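Local coordinates for protein glutamine--tRNA ligase (Saccharomyces cerevisiae, PDB 3TL4) that attaches glutamine to its cognate tRNA at the expense of ATP, the chain here being the appended tRNA-binding domain of the enzyme, at residues Glu119-Ile130 / Ser165-Lys176. Residues are numbered along the deposited sequence; the frame is centred on the assembly and turned at random.
Sequences EDQVRNYVMQYI and SFKPIIDQEVLK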
loop_
_atom_site.group_PDB
_atom_site.type_symbol
_atom_site.label_atom_id
_atom_site.label_comp_id
_atom_site.label_asym_id
_atom_site.label_seq_id
_atom_site.Cartn_x
_atom_site.Cartn_y
_atom_site.Cartn_z
ATOM N N GLU A 119 -6.192 -6.670 14.644
ATOM C CA GLU A 119 -6.262 -5.630 15.663
ATOM C C GLU A 119 -5.514 -6.076 16.929
ATOM O O GLU A 119 -4.864 -5.275 17.604
ATOM C CB GLU A 119 -7.715 -5.301 16.007
ATOM C CG GLU A 119 -7.902 -4.967 17.484
ATOM C CD GLU A 119 -9.318 -4.567 17.860
ATOM O OE1 GLU A 119 -10.224 -4.657 17.004
ATOM O OE2 GLU A 119 -9.517 -4.154 19.025
ATOM N N ASP A 120 -5.611 -7.360 17.251
ATOM C CA ASP A 120 -4.990 -7.880 18.458
ATOM C C ASP A 120 -3.462 -7.835 18.376
ATOM O O ASP A 120 -2.774 -7.582 19.361
ATOM C CB ASP A 120 -5.464 -9.304 18.688
ATOM C CG ASP A 120 -5.429 -9.692 20.132
ATOM O OD1 ASP A 120 -6.385 -9.337 20.851
ATOM O OD2 ASP A 120 -4.450 -10.350 20.550
ATOM N N GLN A 121 -2.926 -8.077 17.187
ATOM C CA GLN A 121 -1.481 -7.991 17.012
ATOM C C GLN A 121 -0.994 -6.533 17.045
ATOM O O GLN A 121 0.008 -6.231 17.695
ATOM C CB GLN A 121 -1.028 -8.684 15.727
ATOM C CG GLN A 121 -1.585 -10.095 15.536
ATOM C CD GLN A 121 -1.094 -10.722 14.238
ATOM O OE1 GLN A 121 0.050 -11.164 14.147
ATOM N NE2 GLN A 121 -1.954 -10.754 13.228
ATOM N N VAL A 122 -1.692 -5.628 16.353
ATOM C CA VAL A 122 -1.359 -4.200 16.443
ATOM C C VAL A 122 -1.257 -3.821 17.924
ATOM O O VAL A 122 -0.278 -3.223 18.360
ATOM C CB VAL A 122 -2.403 -3.290 15.712
ATOM C CG1 VAL A 122 -2.080 -1.819 15.914
ATOM C CG2 VAL A 122 -2.469 -3.609 14.216
ATOM N N ARG A 123 -2.265 -4.219 18.694
ATOM C CA ARG A 123 -2.339 -3.930 20.126
ATOM C C ARG A 123 -1.127 -4.476 20.895
ATOM O O ARG A 123 -0.569 -3.801 21.745
ATOM C CB ARG A 123 -3.652 -4.493 20.692
ATOM C CG ARG A 123 -3.879 -4.267 22.180
ATOM C CD ARG A 123 -5.385 -4.341 22.537
ATOM N NE ARG A 123 -5.919 -2.999 22.742
ATOM C CZ ARG A 123 -6.960 -2.494 22.097
ATOM N NH1 ARG A 123 -7.614 -3.226 21.211
ATOM N NH2 ARG A 123 -7.353 -1.261 22.362
ATOM N N ASN A 124 -0.724 -5.703 20.599
ATOM C CA ASN A 124 0.479 -6.253 21.211
ATOM C C ASN A 124 1.689 -5.372 20.940
ATOM O O ASN A 124 2.428 -5.037 21.858
ATOM C CB ASN A 124 0.758 -7.683 20.721
ATOM C CG ASN A 124 -0.281 -8.687 21.213
ATOM O OD1 ASN A 124 -0.949 -8.461 22.230
ATOM N ND2 ASN A 124 -0.421 -9.807 20.493
ATOM N N TYR A 125 1.896 -5.014 19.673
ATOM C CA TYR A 125 3.053 -4.200 19.292
ATOM C C TYR A 125 3.042 -2.820 19.931
ATOM O O TYR A 125 4.074 -2.348 20.397
ATOM C CB TYR A 125 3.201 -4.122 17.771
ATOM C CG TYR A 125 3.748 -5.405 17.212
ATOM C CD1 TYR A 125 5.041 -5.816 17.522
ATOM C CD2 TYR A 125 2.977 -6.220 16.407
ATOM C CE1 TYR A 125 5.555 -7.001 17.042
ATOM C CE2 TYR A 125 3.484 -7.417 15.911
ATOM C CZ TYR A 125 4.772 -7.800 16.234
ATOM O OH TYR A 125 5.280 -8.982 15.745
ATOM N N VAL A 126 1.865 -2.200 19.980
ATOM C CA VAL A 126 1.675 -0.921 20.656
ATOM C C VAL A 126 1.987 -1.030 22.159
ATOM O O VAL A 126 2.676 -0.176 22.729
ATOM C CB VAL A 126 0.220 -0.410 20.470
ATOM C CG1 VAL A 126 -0.063 0.770 21.396
ATOM C CG2 VAL A 126 -0.052 -0.059 19.003
HETATM N N MSE A 127 1.488 -2.087 22.793
HETATM C CA MSE A 127 1.736 -2.322 24.220
HETATM C C MSE A 127 3.220 -2.435 24.529
HETATM O O MSE A 127 3.707 -1.858 25.495
HETATM C CB MSE A 127 1.044 -3.601 24.691
HETATM C CG MSE A 127 -0.457 -3.514 24.691
HETATM SE SE MSE A 127 -1.271 -5.103 25.483
HETATM C CE MSE A 127 -0.624 -4.878 27.314
ATOM N N GLN A 128 3.912 -3.193 23.693
ATOM C CA GLN A 128 5.348 -3.408 23.796
ATOM C C GLN A 128 6.106 -2.091 23.692
ATOM O O GLN A 128 7.013 -1.820 24.480
ATOM C CB GLN A 128 5.778 -4.327 22.658
ATOM C CG GLN A 128 6.912 -5.289 22.965
ATOM C CD GLN A 128 7.109 -6.316 21.845
ATOM O OE1 GLN A 128 6.367 -7.300 21.750
ATOM N NE2 GLN A 128 8.101 -6.077 20.988
ATOM N N TYR A 129 5.740 -1.285 22.700
ATOM C CA TYR A 129 6.338 0.029 22.531
ATOM C C TYR A 129 6.142 0.897 23.778
ATOM O O TYR A 129 7.088 1.525 24.269
ATOM C CB TYR A 129 5.761 0.751 21.302
ATOM C CG TYR A 129 6.281 2.166 21.169
ATOM C CD1 TYR A 129 7.388 2.449 20.375
ATOM C CD2 TYR A 129 5.693 3.208 21.862
ATOM C CE1 TYR A 129 7.881 3.738 20.258
ATOM C CE2 TYR A 129 6.176 4.504 21.754
ATOM C CZ TYR A 129 7.268 4.762 20.946
ATOM O OH TYR A 129 7.754 6.039 20.832
ATOM N N ILE A 130 4.911 0.935 24.281
ATOM C CA ILE A 130 4.592 1.693 25.488
ATOM C C ILE A 130 5.405 1.229 26.699
ATOM O O ILE A 130 5.914 2.058 27.463
ATOM C CB ILE A 130 3.078 1.624 25.800
ATOM C CG1 ILE A 130 2.301 2.342 24.694
ATOM C CG2 ILE A 130 2.770 2.245 27.164
ATOM C CD1 ILE A 130 0.831 2.325 24.896
ATOM N N SER A 165 -6.054 1.445 12.006
ATOM C CA SER A 165 -6.262 0.860 13.316
ATOM C C SER A 165 -5.292 1.471 14.317
ATOM O O SER A 165 -5.519 1.423 15.521
ATOM C CB SER A 165 -6.066 -0.654 13.259
ATOM O OG SER A 165 -4.745 -0.986 12.870
ATOM N N PHE A 166 -4.208 2.058 13.824
ATOM C CA PHE A 166 -3.159 2.470 14.741
ATOM C C PHE A 166 -3.644 3.487 15.793
ATOM O O PHE A 166 -3.380 3.331 16.983
ATOM C CB PHE A 166 -1.946 2.992 13.983
ATOM C CG PHE A 166 -1.281 1.961 13.094
ATOM C CD1 PHE A 166 -1.733 0.654 13.053
ATOM C CD2 PHE A 166 -0.211 2.314 12.288
ATOM C CE1 PHE A 166 -1.123 -0.283 12.231
ATOM C CE2 PHE A 166 0.410 1.380 11.468
ATOM C CZ PHE A 166 -0.051 0.075 11.446
ATOM N N LYS A 167 -4.377 4.509 15.367
ATOM C CA LYS A 167 -4.702 5.612 16.274
ATOM C C LYS A 167 -5.667 5.274 17.420
ATOM O O LYS A 167 -5.410 5.631 18.563
ATOM C CB LYS A 167 -5.184 6.835 15.504
ATOM C CG LYS A 167 -4.951 8.124 16.263
ATOM C CD LYS A 167 -3.499 8.231 16.711
ATOM C CE LYS A 167 -3.234 9.534 17.456
ATOM N NZ LYS A 167 -4.141 9.720 18.628
ATOM N N PRO A 168 -6.784 4.594 17.117
ATOM C CA PRO A 168 -7.714 4.179 18.176
ATOM C C PRO A 168 -7.078 3.213 19.167
ATOM O O PRO A 168 -7.344 3.287 20.367
ATOM C CB PRO A 168 -8.829 3.463 17.407
ATOM C CG PRO A 168 -8.751 4.024 16.021
ATOM C CD PRO A 168 -7.298 4.279 15.774
ATOM N N ILE A 169 -6.251 2.299 18.681
ATOM C CA ILE A 169 -5.645 1.345 19.601
ATOM C C ILE A 169 -4.632 2.032 20.514
ATOM O O ILE A 169 -4.518 1.686 21.693
ATOM C CB ILE A 169 -5.021 0.158 18.874
ATOM C CG1 ILE A 169 -6.121 -0.678 18.205
ATOM C CG2 ILE A 169 -4.228 -0.674 19.850
ATOM C CD1 ILE A 169 -5.621 -1.484 17.013
ATOM N N ILE A 170 -3.925 3.022 19.976
ATOM C CA ILE A 170 -3.018 3.837 20.778
ATOM C C ILE A 170 -3.732 4.662 21.840
ATOM O O ILE A 170 -3.312 4.683 22.993
ATOM C CB ILE A 170 -2.180 4.789 19.922
ATOM C CG1 ILE A 170 -1.179 3.987 19.096
ATOM C CG2 ILE A 170 -1.463 5.795 20.819
ATOM C CD1 ILE A 170 -0.473 4.791 18.035
ATOM N N ASP A 171 -4.796 5.357 21.444
ATOM C CA ASP A 171 -5.606 6.112 22.395
ATOM C C ASP A 171 -6.078 5.229 23.558
ATOM O O ASP A 171 -6.007 5.628 24.716
ATOM C CB ASP A 171 -6.797 6.779 21.699
ATOM C CG ASP A 171 -6.378 7.960 20.807
ATOM O OD1 ASP A 171 -5.241 8.471 20.957
ATOM O OD2 ASP A 171 -7.193 8.384 19.955
ATOM N N GLN A 172 -6.535 4.019 23.256
ATOM C CA GLN A 172 -6.987 3.110 24.300
ATOM C C GLN A 172 -5.856 2.675 25.233
ATOM O O GLN A 172 -6.010 2.651 26.438
ATOM C CB GLN A 172 -7.599 1.869 23.682
ATOM C CG GLN A 172 -8.724 2.107 22.706
ATOM C CD GLN A 172 -9.209 0.788 22.127
ATOM O OE1 GLN A 172 -9.736 -0.060 22.851
ATOM N NE2 GLN A 172 -8.996 0.589 20.833
ATOM N N GLU A 173 -4.722 2.311 24.667
ATOM C CA GLU A 173 -3.612 1.828 25.475
ATOM C C GLU A 173 -2.996 2.922 26.328
ATOM O O GLU A 173 -2.581 2.676 27.448
ATOM C CB GLU A 173 -2.560 1.180 24.589
ATOM C CG GLU A 173 -3.088 -0.089 23.906
ATOM C CD GLU A 173 -3.577 -1.105 24.917
ATOM O OE1 GLU A 173 -2.847 -1.346 25.903
ATOM O OE2 GLU A 173 -4.686 -1.652 24.737
ATOM N N VAL A 174 -2.943 4.135 25.798
ATOM C CA VAL A 174 -2.344 5.249 26.518
ATOM C C VAL A 174 -3.194 5.604 27.721
ATOM O O VAL A 174 -2.677 5.870 28.809
ATOM C CB VAL A 174 -2.129 6.464 25.579
ATOM C CG1 VAL A 174 -1.812 7.690 26.361
ATOM C CG2 VAL A 174 -1.000 6.161 24.606
ATOM N N LEU A 175 -4.508 5.567 27.528
ATOM C CA LEU A 175 -5.465 5.769 28.621
ATOM C C LEU A 175 -5.173 4.837 29.793
ATOM O O LEU A 175 -5.222 5.264 30.946
ATOM C CB LEU A 175 -6.902 5.553 28.125
ATOM C CG LEU A 175 -8.072 5.731 29.099
ATOM C CD1 LEU A 175 -8.045 7.108 29.789
ATOM C CD2 LEU A 175 -9.401 5.502 28.368
ATOM N N LYS A 176 -4.871 3.568 29.510
ATOM C CA LYS A 176 -4.632 2.601 30.586
ATOM C C LYS A 176 -3.481 3.018 31.501
ATOM O O LYS A 176 -3.529 2.812 32.714
ATOM C CB LYS A 176 -4.362 1.207 30.013
ATOM C CG LYS A 176 -5.542 0.619 29.276
ATOM C CD LYS A 176 -5.166 -0.641 28.489
ATOM C CE LYS A 176 -6.351 -1.101 27.643
ATOM N NZ LYS A 176 -5.983 -2.208 26.717
#
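Arg123 reaches across to Glu173 with a nearly straight salt-bridging hydrogen bond, NE to OE2 2.7 Å at 171°. The carboxylate oxygen lies in the guanidinium plane, yet the two flat groups are turned 67° apart and OE2, shared with Lys176 NZ, is met on its anti side, well out of the carboxylate plane. Ile169 CG2 covers one face of the guanidinium, 3.9 Å above its centre, while Glu119 OE2 holds NH1 at the edge from one turn earlier. Arginine suits this place because its flat end can lie over an isoleucine methyl while its edge serves two acids; an alanine here would probably leave Glu173 only Lys176 as partner within these segments and strip the guanidinium from Ile169 CG2. The bend of Glu173 at chi2 brings its carboxylate alongside Arg123 NE, while its CB packs 3.6 Å from Ile130 CD1. Deeper in, apolar side chains fill the interface: Val122 CG1 meets Ile169 CD1 at 3.7 Å and Phe166 CD1 at 3.8 Å. Packing is knobs-into-holes both ways, Arg123 entering one helix, Ile169 and Glu173 the other; the axes of segments 119-130 and 166-176 cross at -49°, 9.8 Å apart. Helix 145-153 packs against both, touched by Tyr129 and Phe166, completing a small all-helical cluster.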